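PDB 1X3L: hypothetical protein PH0495 from Pyrococcus horikoshii, which catalyses the ATP-dependent phosphorylation of D-glycerate to 2-phosphoglycerate, and can also draw phosphate from other nucleotides or from pyrophosphate. Local coordinates for residues A[241-245]-A[246-250]; A[231-235]-A[236-240]; A[216-219]-A[220-224]. All coordinates share one frame; numbering follows the deposited sequence.

Contact 1: residues A[241-245]-A[246-250]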
loop_
_atom_site.group_PDB
_atom_site.type_symbol
_atom_site.label_atom_id
_atom_site.label_comp_id
_atom_site.label_asym_id
_atom_site.label_seq_id
_atom_site.Cartn_x
_atom_site.Cartn_y
_atom_site.Cartn_z
ATOM N N ILE A 241 9.046 19.226 -23.005
ATOM C CA ILE A 241 8.226 18.274 -23.737
ATOM C C ILE A 241 8.469 18.370 -25.242
ATOM O O ILE A 241 8.511 17.349 -25.925
ATOM C CB ILE A 241 6.725 18.469 -23.402
ATOM C CG1 ILE A 241 6.470 17.985 -21.967
ATOM C CG2 ILE A 241 5.851 17.707 -24.398
ATOM C CD1 ILE A 241 5.072 18.247 -21.447
ATOM N N GLU A 242 8.630 19.589 -25.756
ATOM C CA GLU A 242 8.905 19.771 -27.179
ATOM C C GLU A 242 10.255 19.127 -27.494
ATOM O O GLU A 242 10.432 18.508 -28.548
ATOM C CB GLU A 242 8.947 21.259 -27.540
ATOM C CG GLU A 242 7.577 21.928 -27.613
ATOM C CD GLU A 242 6.688 21.303 -28.673
ATOM O OE1 GLU A 242 7.179 21.067 -29.797
ATOM O OE2 GLU A 242 5.498 21.056 -28.392
ATOM N N ARG A 243 11.207 19.274 -26.578
ATOM C CA ARG A 243 12.525 18.679 -26.766
ATOM C C ARG A 243 12.372 17.160 -26.818
ATOM O O ARG A 243 13.043 16.488 -27.599
ATOM C CB ARG A 243 13.467 19.058 -25.624
ATOM C CG ARG A 243 13.852 20.532 -25.568
ATOM C CD ARG A 243 15.045 20.724 -24.647
ATOM N NE ARG A 243 16.225 20.048 -25.184
ATOM C CZ ARG A 243 17.288 19.699 -24.465
ATOM N NH1 ARG A 243 17.332 19.957 -23.165
ATOM N NH2 ARG A 243 18.305 19.079 -25.049
ATOM N N GLY A 244 11.485 16.628 -25.979
ATOM C CA GLY A 244 11.247 15.193 -25.963
ATOM C C GLY A 244 10.641 14.743 -27.279
ATOM O O GLY A 244 10.968 13.676 -27.799
ATOM N N LEU A 245 9.750 15.562 -27.825
ATOM C CA LEU A 245 9.121 15.241 -29.097
ATOM C C LEU A 245 10.158 15.240 -30.216
ATOM O O LEU A 245 10.043 14.484 -31.178
ATOM C CB LEU A 245 8.023 16.252 -29.414
ATOM C CG LEU A 245 6.782 16.198 -28.526
ATOM C CD1 LEU A 245 5.820 17.295 -28.952
ATOM C CD2 LEU A 245 6.118 14.822 -28.646
ATOM N N ARG A 246 11.173 16.089 -30.088
ATOM C CA ARG A 246 12.220 16.158 -31.099
ATOM C C ARG A 246 13.250 15.053 -30.887
ATOM O O ARG A 246 14.119 14.834 -31.732
ATOM C CB ARG A 246 12.909 17.526 -31.067
ATOM C CG ARG A 246 12.069 18.670 -31.619
ATOM C CD ARG A 246 12.930 19.908 -31.868
ATOM N NE ARG A 246 13.217 20.666 -30.652
ATOM C CZ ARG A 246 12.342 21.466 -30.048
ATOM N NH1 ARG A 246 11.118 21.619 -30.544
ATOM N NH2 ARG A 246 12.688 22.122 -28.950
ATOM N N GLY A 247 13.155 14.360 -29.755
ATOM C CA GLY A 247 14.092 13.287 -29.474
ATOM C C GLY A 247 15.395 13.773 -28.865
ATOM O O GLY A 247 16.390 13.050 -28.855
ATOM N N GLU A 248 15.389 14.999 -28.354
ATOM C CA GLU A 248 16.580 15.582 -27.738
ATOM C C GLU A 248 16.798 15.082 -26.309
ATOM O O GLU A 248 17.910 15.143 -25.782
ATOM C CB GLU A 248 16.472 17.106 -27.745
ATOM C CG GLU A 248 16.565 17.713 -29.137
ATOM C CD GLU A 248 16.194 19.180 -29.158
ATOM O OE1 GLU A 248 16.437 19.863 -28.140
ATOM O OE2 GLU A 248 15.672 19.651 -30.196
ATOM N N VAL A 249 15.734 14.599 -25.679
ATOM C CA VAL A 249 15.837 14.071 -24.323
ATOM C C VAL A 249 15.253 12.663 -24.306
ATOM O O VAL A 249 14.336 12.354 -25.069
ATOM C CB VAL A 249 15.098 14.970 -23.300
ATOM C CG1 VAL A 249 15.770 16.333 -23.236
ATOM C CG2 VAL A 249 13.640 15.119 -23.682
ATOM N N GLU A 250 15.786 11.808 -23.442
ATOM C CA GLU A 250 15.329 10.431 -23.375
ATOM C C GLU A 250 13.895 10.276 -22.898
ATOM O O GLU A 250 13.390 11.059 -22.093
ATOM C CB GLU A 250 16.271 9.603 -22.499
ATOM C CG GLU A 250 17.712 9.597 -23.013
ATOM C CD GLU A 250 18.639 8.725 -22.179
ATOM O OE1 GLU A 250 18.278 8.394 -21.024
ATOM O OE2 GLU A 250 19.736 8.381 -22.677
HETATM O O HOH W 1 12.222 11.348 -27.168
#

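Contact 2: residues A[231-235]-A[236-240]. With EDO (1,2-ethanediol), chain F.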
loop_
_atom_site.group_PDB
_atom_site.type_symbol
_atom_site.label_atom_id
_atom_site.label_comp_id
_atom_site.label_asym_id
_atom_site.label_seq_id
_atom_site.Cartn_x
_atom_site.Cartn_y
_atom_site.Cartn_z
ATOM N N GLU A 231 -0.961 25.876 -22.857
ATOM C CA GLU A 231 -0.428 27.232 -22.918
ATOM C C GLU A 231 -0.365 27.849 -21.524
ATOM O O GLU A 231 0.316 28.852 -21.310
ATOM C CB GLU A 231 -1.298 28.109 -23.825
ATOM C CG GLU A 231 -1.359 27.659 -25.280
ATOM C CD GLU A 231 -0.029 27.801 -26.003
ATOM O OE1 GLU A 231 0.053 27.396 -27.184
ATOM O OE2 GLU A 231 0.933 28.318 -25.396
ATOM N N LYS A 232 -1.070 27.240 -20.576
ATOM C CA LYS A 232 -1.094 27.750 -19.211
ATOM C C LYS A 232 0.082 27.282 -18.360
ATOM O O LYS A 232 0.478 27.965 -17.416
ATOM C CB LYS A 232 -2.412 27.369 -18.531
ATOM C CG LYS A 232 -3.648 28.013 -19.154
ATOM C CD LYS A 232 -4.904 27.671 -18.356
ATOM C CE LYS A 232 -6.140 28.380 -18.898
ATOM N NZ LYS A 232 -6.506 27.931 -20.272
ATOM N N VAL A 233 0.642 26.121 -18.686
ATOM C CA VAL A 233 1.778 25.598 -17.930
ATOM C C VAL A 233 3.006 26.454 -18.215
ATOM O O VAL A 233 3.088 27.098 -19.258
ATOM C CB VAL A 233 2.099 24.141 -18.324
ATOM C CG1 VAL A 233 0.895 23.257 -18.058
ATOM C CG2 VAL A 233 2.506 24.072 -19.789
ATOM N N PRO A 234 3.978 26.475 -17.290
ATOM C CA PRO A 234 5.181 27.280 -17.519
ATOM C C PRO A 234 5.876 26.929 -18.834
ATOM O O PRO A 234 5.736 25.818 -19.351
ATOM C CB PRO A 234 6.043 26.975 -16.293
ATOM C CG PRO A 234 5.590 25.607 -15.884
ATOM C CD PRO A 234 4.098 25.700 -16.045
ATOM N N GLU A 235 6.623 27.890 -19.365
ATOM C CA GLU A 235 7.338 27.712 -20.621
ATOM C C GLU A 235 8.315 26.541 -20.538
ATOM O O GLU A 235 8.477 25.791 -21.497
ATOM C CB GLU A 235 8.097 28.997 -20.970
ATOM C CG GLU A 235 8.397 29.180 -22.451
ATOM C CD GLU A 235 9.345 30.340 -22.712
ATOM O OE1 GLU A 235 9.157 31.417 -22.101
ATOM O OE2 GLU A 235 10.275 30.176 -23.534
ATOM N N SER A 236 8.957 26.391 -19.383
ATOM C CA SER A 236 9.928 25.322 -19.173
ATOM C C SER A 236 9.322 23.938 -19.377
ATOM O O SER A 236 10.009 23.015 -19.816
ATOM C CB SER A 236 10.523 25.415 -17.767
ATOM O OG SER A 236 9.542 25.143 -16.779
ATOM N N VAL A 237 8.041 23.790 -19.051
ATOM C CA VAL A 237 7.374 22.504 -19.220
ATOM C C VAL A 237 7.130 22.240 -20.702
ATOM O O VAL A 237 7.421 21.149 -21.197
ATOM C CB VAL A 237 6.033 22.450 -18.450
ATOM C CG1 VAL A 237 5.264 21.184 -18.814
ATOM C CG2 VAL A 237 6.301 22.466 -16.955
ATOM N N ARG A 238 6.606 23.232 -21.417
ATOM C CA ARG A 238 6.371 23.057 -22.843
ATOM C C ARG A 238 7.693 22.793 -23.552
ATOM O O ARG A 238 7.776 21.936 -24.434
ATOM C CB ARG A 238 5.718 24.298 -23.459
ATOM C CG ARG A 238 4.204 24.356 -23.332
ATOM C CD ARG A 238 3.633 25.426 -24.257
ATOM N NE ARG A 238 4.181 26.747 -23.958
ATOM C CZ ARG A 238 3.918 27.429 -22.848
ATOM N NH1 ARG A 238 3.108 26.919 -21.928
ATOM N NH2 ARG A 238 4.478 28.616 -22.652
ATOM N N LEU A 239 8.732 23.522 -23.156
ATOM C CA LEU A 239 10.039 23.362 -23.786
ATOM C C LEU A 239 10.628 21.970 -23.588
ATOM O O LEU A 239 11.144 21.373 -24.529
ATOM C CB LEU A 239 11.024 24.414 -23.265
ATOM C CG LEU A 239 12.426 24.352 -23.886
ATOM C CD1 LEU A 239 12.332 24.583 -25.391
ATOM C CD2 LEU A 239 13.325 25.403 -23.239
ATOM N N HIS A 240 10.562 21.450 -22.369
ATOM C CA HIS A 240 11.112 20.126 -22.125
ATOM C C HIS A 240 10.362 19.071 -22.920
ATOM O O HIS A 240 10.963 18.134 -23.442
ATOM C CB HIS A 240 11.053 19.752 -20.648
ATOM C CG HIS A 240 11.514 18.355 -20.383
ATOM N ND1 HIS A 240 12.824 17.963 -20.556
ATOM C CD2 HIS A 240 10.830 17.240 -20.037
ATOM C CE1 HIS A 240 12.927 16.666 -20.330
ATOM N NE2 HIS A 240 11.731 16.203 -20.013
HETATM C C1 EDO F . 1.263 23.807 -30.139
HETATM O O1 EDO F . 1.539 22.523 -30.715
HETATM C C2 EDO F . 2.569 24.488 -29.732
HETATM O O2 EDO F . 2.298 25.773 -29.163
#

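Contact 3: residues A[216-219]-A[220-224]. With EDO (1,2-ethanediol), chain F.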
loop_
_atom_site.group_PDB
_atom_site.type_symbol
_atom_site.label_atom_id
_atom_site.label_comp_id
_atom_site.label_asym_id
_atom_site.label_seq_id
_atom_site.Cartn_x
_atom_site.Cartn_y
_atom_site.Cartn_z
ATOM N N THR A 216 4.042 8.383 -23.575
ATOM C CA THR A 216 5.075 9.120 -24.288
ATOM C C THR A 216 4.947 10.625 -24.130
ATOM O O THR A 216 4.001 11.119 -23.515
ATOM C CB THR A 216 4.995 8.814 -25.785
ATOM O OG1 THR A 216 3.714 9.228 -26.274
ATOM C CG2 THR A 216 5.161 7.325 -26.039
ATOM N N PHE A 217 5.910 11.350 -24.696
ATOM C CA PHE A 217 5.897 12.808 -24.656
ATOM C C PHE A 217 4.671 13.275 -25.430
ATOM O O PHE A 217 4.031 14.262 -25.074
ATOM C CB PHE A 217 7.163 13.377 -25.307
ATOM C CG PHE A 217 8.383 13.306 -24.432
ATOM C CD1 PHE A 217 8.472 14.075 -23.280
ATOM C CD2 PHE A 217 9.442 12.464 -24.756
ATOM C CE1 PHE A 217 9.595 14.010 -22.461
ATOM C CE2 PHE A 217 10.570 12.392 -23.944
ATOM C CZ PHE A 217 10.648 13.166 -22.793
ATOM N N GLU A 218 4.346 12.551 -26.493
ATOM C CA GLU A 218 3.193 12.884 -27.314
ATOM C C GLU A 218 1.915 12.743 -26.485
ATOM O O GLU A 218 1.008 13.571 -26.585
ATOM C CB GLU A 218 3.151 11.969 -28.536
ATOM C CG GLU A 218 2.102 12.334 -29.567
ATOM C CD GLU A 218 2.378 11.682 -30.911
ATOM O OE1 GLU A 218 3.456 11.958 -31.488
ATOM O OE2 GLU A 218 1.529 10.898 -31.387
ATOM N N ASP A 219 1.849 11.698 -25.660
ATOM C CA ASP A 219 0.681 11.493 -24.807
ATOM C C ASP A 219 0.574 12.652 -23.821
ATOM O O ASP A 219 -0.517 13.158 -23.558
ATOM C CB ASP A 219 0.780 10.175 -24.025
ATOM C CG ASP A 219 0.633 8.953 -24.907
ATOM O OD1 ASP A 219 -0.090 9.030 -25.922
ATOM O OD2 ASP A 219 1.227 7.904 -24.579
ATOM N N ALA A 220 1.712 13.071 -23.276
ATOM C CA ALA A 220 1.738 14.172 -22.321
ATOM C C ALA A 220 1.248 15.480 -22.947
ATOM O O ALA A 220 0.497 16.229 -22.322
ATOM C CB ALA A 220 3.142 14.349 -21.772
ATOM N N LYS A 221 1.668 15.753 -24.179
ATOM C CA LYS A 221 1.248 16.975 -24.856
ATOM C C LYS A 221 -0.250 16.926 -25.152
ATOM O O LYS A 221 -0.972 17.894 -24.901
ATOM C CB LYS A 221 2.029 17.167 -26.159
ATOM C CG LYS A 221 1.758 18.509 -26.841
ATOM C CD LYS A 221 2.631 18.712 -28.071
ATOM C CE LYS A 221 2.362 20.062 -28.726
ATOM N NZ LYS A 221 3.163 20.250 -29.967
ATOM N N ARG A 222 -0.712 15.800 -25.689
ATOM C CA ARG A 222 -2.130 15.622 -26.002
ATOM C C ARG A 222 -2.971 15.938 -24.774
ATOM O O ARG A 222 -3.982 16.636 -24.859
ATOM C CB ARG A 222 -2.406 14.180 -26.426
ATOM C CG ARG A 222 -1.825 13.788 -27.769
ATOM C CD ARG A 222 -1.845 12.274 -27.931
ATOM N NE ARG A 222 -1.462 11.847 -29.275
ATOM C CZ ARG A 222 -1.199 10.587 -29.606
ATOM N NH1 ARG A 222 -1.272 9.632 -28.689
ATOM N NH2 ARG A 222 -0.878 10.279 -30.855
ATOM N N ILE A 223 -2.539 15.413 -23.633
ATOM C CA ILE A 223 -3.231 15.609 -22.367
ATOM C C ILE A 223 -3.302 17.073 -21.951
ATOM O O ILE A 223 -4.369 17.565 -21.582
ATOM C CB ILE A 223 -2.550 14.795 -21.240
ATOM C CG1 ILE A 223 -2.821 13.300 -21.446
ATOM C CG2 ILE A 223 -3.046 15.259 -19.878
ATOM C CD1 ILE A 223 -2.079 12.397 -20.483
ATOM N N LEU A 224 -2.170 17.769 -22.000
ATOM C CA LEU A 224 -2.144 19.175 -21.619
ATOM C C LEU A 224 -3.040 20.005 -22.528
ATOM O O LEU A 224 -3.699 20.939 -22.077
ATOM C CB LEU A 224 -0.711 19.717 -21.657
ATOM C CG LEU A 224 0.222 19.186 -20.564
ATOM C CD1 LEU A 224 1.597 19.816 -20.709
ATOM C CD2 LEU A 224 -0.360 19.504 -19.197
HETATM C C1 EDO F . 1.263 23.807 -30.139
HETATM O O1 EDO F . 1.539 22.523 -30.715
HETATM C C2 EDO F . 2.569 24.488 -29.732
HETATM O O2 EDO F . 2.298 25.773 -29.163
#

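Contact 1: residues A[241-245]-A[246-250]
Arg243, on the last turn of helix 235-246, lays its side chain against Glu248 and Val249 just after the helix ends. Its CG stands anti to the carbonyl carbon (chi1 -68°), and the chain starts out across Glu248: Arg243 CB lies 4.0 Å and CG 3.7 Å from Glu248 OE1, while CG also nears Arg246 NH2. CD passes the same oxygen, and a bend at chi3 then turns the guanidinium. Arg243 NE donates to Glu248 OE1 at 3.0 Å, almost straight (166°), with the oxygen in the guanidinium plane. Arg243 CZ has Val249 CG1 over its face at 3.9 Å, and NH2 ends beside Glu248 CB. The other oxygen, Glu248 OE2, receives Arg246 NE at 2.7 Å. Underneath runs a Schellman motif: Glu248 N bonds to Arg243 O at 2.9 Å and Gly247 N to Gly244 O at 3.0 Å. Gly247 has a positive phi (84°), where a side chain would jam against the preceding carbonyl; glycine therefore suits this place. The bare CA of Gly244 likewise lets Val249 CG2 come close. One carboxylate is thus shared by two arginines, and probably offsets part of their combined positive charge at this surface helix end.

Contact 2: residues A[231-235]-A[236-240]
Arg238 reaches back to Val233 by setting CG anti to the carbonyl carbon (chi1 -85°) and bending at chi3 (-59°), which folds its guanidinium over the loop that leads into its own helix. Arg238 NH1 then donates to Val233 O at 2.7 Å, the oxygen tilted somewhat out of the guanidinium plane; the same nitrogen bonds to Trp230 O. Glu231 bends at chi2 and brings OE2 over one face, 3.9 Å from Arg238 NE, a long ion pair held by charge alone. Pro234 O and the CA of Glu235 lie over the opposite face, and the aliphatic CG of Arg238 rests on Val233 CG2 at 3.9 Å. With an alanine here, the carbonyls of Val233 and Trp230 would probably lose this shared donor, and the Glu231 carboxylate a distant positive charge. Pro234 occupies the N-cap position, where its lack of an N-H costs the helix nothing and its fixed phi suits the turn. Its carbonyl accepts Val237 N at 3.1 Å, and Glu235 O takes Leu239 N at 2.8 Å. Pro234 CG meets Val237 CG2 at 3.4 Å, tighter than usual. Pro234 and Val237 both also touch Thr152 of helix 146-158, while Val233 meets Leu224 of helix 217-226, so this start of helix 235-246 is seated against two neighbouring helices.

Contact 3: residues A[216-219]-A[220-224]
Glu218 and Arg222, one helical turn apart, slant across each other with their carboxylate and guanidinium planes 65° apart, so they meet as crossed groups and not as a flat, two-pronged pair. Glu218 CG sits over one face of the guanidinium, toward its rim and 3.6 Å from Arg222 NE, and OE2 then reaches NH2 in a salt bridge refined at 2.5 Å, a length to be read with caution. Arg222, extended from CG to NE (chi2 166°), runs back toward the start of the helix, and its NH1 forms a second salt bridge with Asp219 OD1 at 3.1 Å. A long, flat-ended arginine suits this place because it can serve both acids at once. The other oxygen of Asp219 faces the helix start: Thr216 N donates to OD2 at 3.0 Å, and Asp219 N returns a bond to Thr216 OG1 at 3.2 Å, a capping box. Ala220 is buried, where a small side chain suits the close packing, and its N bonds to Thr216 O at 3.0 Å. Lys221 stretches away on another side, its NZ bonded to Glu242 and, at 2.9 Å, to O1 of an ethanediol. The two first-turn acids probably suit the positive end of the helix dipole, Arg222 offsets part of their charge, and Asp219 joins the cap and one salt bridge.

How the contacts relate
Along the chain contact 3 comes first, at the start of helix 217-226; contact 2 follows where the connecting loop enters helix 235-246, and contact 1 where that helix ends. All three are local and in series, so none nests within or crosses another. Contacts 2 and 1 thus mark the two ends of one helix, joined where His240 packs on Val249. Contact 3 packs against both: Phe217 lies on Gly244 and His240, and the lysine of contact 3 makes the ionic tie between the two helices. The ethanediol also touches contacts 2 and 3. Together they tie two successive helices side by side.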